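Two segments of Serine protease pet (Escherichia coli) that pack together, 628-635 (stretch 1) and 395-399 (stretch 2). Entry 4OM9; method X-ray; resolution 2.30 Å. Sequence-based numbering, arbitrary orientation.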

# COMPACT_ATOMS: atom_id res chain seq x y z
N ASN A 628 -8.49 10.35 13.16
CA ASN A 628 -8.92 9.41 14.19
C ASN A 628 -8.68 9.89 15.63
O ASN A 628 -9.29 9.39 16.57
CB ASN A 628 -8.20 8.07 14.00
CG ASN A 628 -8.57 7.39 12.69
OD1 ASN A 628 -7.77 7.37 11.75
ND2 ASN A 628 -9.77 6.82 12.62
N ILE A 629 -7.77 10.85 15.81
CA ILE A 629 -7.50 11.34 17.15
C ILE A 629 -8.38 12.53 17.52
O ILE A 629 -8.51 13.50 16.74
CB ILE A 629 -6.02 11.74 17.30
CG1 ILE A 629 -5.09 10.60 16.87
CG2 ILE A 629 -5.74 12.19 18.74
CD1 ILE A 629 -5.36 9.26 17.56
N THR A 630 -8.98 12.46 18.71
CA THR A 630 -9.92 13.48 19.17
C THR A 630 -9.58 14.06 20.53
O THR A 630 -8.51 13.79 21.09
CB THR A 630 -11.33 12.94 19.23
OG1 THR A 630 -11.33 11.73 19.99
CG2 THR A 630 -11.82 12.61 17.82
N GLY A 631 -10.48 14.90 21.05
CA GLY A 631 -10.27 15.54 22.34
C GLY A 631 -8.95 16.28 22.50
O GLY A 631 -8.57 17.11 21.69
N ALA A 632 -8.26 15.97 23.58
CA ALA A 632 -6.94 16.51 23.86
C ALA A 632 -5.86 15.70 23.19
O ALA A 632 -4.68 15.95 23.40
CB ALA A 632 -6.71 16.54 25.35
N GLY A 633 -6.25 14.70 22.40
CA GLY A 633 -5.29 13.85 21.72
C GLY A 633 -5.02 12.50 22.37
O GLY A 633 -3.98 11.88 22.17
N PHE A 634 -5.98 12.04 23.15
CA PHE A 634 -5.83 10.81 23.94
C PHE A 634 -7.10 10.02 23.86
O PHE A 634 -7.43 9.26 24.75
CB PHE A 634 -5.51 11.14 25.39
CG PHE A 634 -4.38 12.13 25.55
CD1 PHE A 634 -3.09 11.77 25.23
CD2 PHE A 634 -4.62 13.40 26.03
CE1 PHE A 634 -2.05 12.66 25.38
CE2 PHE A 634 -3.59 14.30 26.19
CZ PHE A 634 -2.30 13.93 25.85
N THR A 635 -7.87 10.30 22.82
CA THR A 635 -9.07 9.56 22.55
C THR A 635 -9.06 9.23 21.05
O THR A 635 -8.53 9.99 20.24
CB THR A 635 -10.32 10.36 22.97
OG1 THR A 635 -10.47 10.28 24.39
CG2 THR A 635 -11.58 9.78 22.33
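Stretch 2 (395-399) NNIYV

Stretch 2 packs against a turn in stretch 1 in largely extended form, becoming a strand by Ile397 to Val399. Register runs backward: Asn396 has its CA 6.5 Å from the CA of Phe634, and the CA of Tyr398 lies 6.0 Å from the CA of Gly633. No direct hydrogen bond joins the two stretches; the direct contacts are packing ones.

Asn395 makes no contact. Asn396, chi1 m, points toward stretch 1 and sets its CB 3.4 Å from Phe634 CD1. One water bridges the pair, donating to Asn396 OD1 at 2.7 Å and to Phe634 O at 3.0 Å; it supplies the polar link that the chains do not make directly. The CA-to-CB bond of Ile397 points away, and its backbone C meets the edge of the Phe634 ring, 4.1 Å from CE1.

Tyr398, chi1 t, faces back again, in the alternation usual for a strand. Tyr398 CB rests 3.5 Å from Phe634 CE1, while the edge of the Tyr398 ring meets Gly633 O, 3.2 Å from Tyr398 CD2, and Ile629 CG2, 4.2 Å from Tyr398 CE2. Gly633 suits the site on two counts: a CB would come 2.3 Å from Tyr398 CD2, and at these backbone angles it would also jam against Ala632 O. Val399 points away, out of contact.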

# COMPACT_ATOMS: atom_id res chain seq x y z
N ASN A 395 1.02 8.47 31.55
CA ASN A 395 -0.31 7.92 31.60
C ASN A 395 -0.85 7.72 30.15
O ASN A 395 -1.31 6.63 29.79
CB ASN A 395 -1.21 8.82 32.45
CG ASN A 395 -0.77 8.86 33.93
OD1 ASN A 395 -0.15 7.91 34.43
ND2 ASN A 395 -1.09 9.95 34.62
N ASN A 396 -0.73 8.76 29.33
CA ASN A 396 -1.08 8.75 27.91
C ASN A 396 -0.03 9.46 27.08
O ASN A 396 0.47 10.50 27.51
CB ASN A 396 -2.43 9.43 27.67
CG ASN A 396 -3.56 8.71 28.36
OD1 ASN A 396 -4.01 7.67 27.89
ND2 ASN A 396 -4.03 9.26 29.48
N ILE A 397 0.27 8.92 25.90
CA ILE A 397 1.21 9.56 24.99
C ILE A 397 0.55 9.97 23.66
O ILE A 397 -0.19 9.19 23.05
CB ILE A 397 2.39 8.64 24.71
CG1 ILE A 397 3.13 8.34 26.01
CG2 ILE A 397 3.33 9.26 23.67
CD1 ILE A 397 4.13 7.23 25.91
N TYR A 398 0.83 11.20 23.22
CA TYR A 398 0.33 11.74 21.95
C TYR A 398 1.52 12.03 21.05
O TYR A 398 2.41 12.78 21.41
CB TYR A 398 -0.52 12.98 22.21
CG TYR A 398 -0.87 13.94 21.07
CD1 TYR A 398 -0.03 15.01 20.77
CD2 TYR A 398 -2.10 13.85 20.40
CE1 TYR A 398 -0.38 15.94 19.80
CE2 TYR A 398 -2.45 14.77 19.40
CZ TYR A 398 -1.58 15.81 19.11
OH TYR A 398 -1.88 16.76 18.17
N VAL A 399 1.54 11.36 19.90
CA VAL A 399 2.63 11.46 18.95
C VAL A 399 2.13 12.20 17.72
O VAL A 399 1.18 11.75 17.06
CB VAL A 399 3.16 10.09 18.57
CG1 VAL A 399 4.44 10.19 17.75
CG2 VAL A 399 3.39 9.27 19.84
O HOH W 1 -6.62 8.09 27.35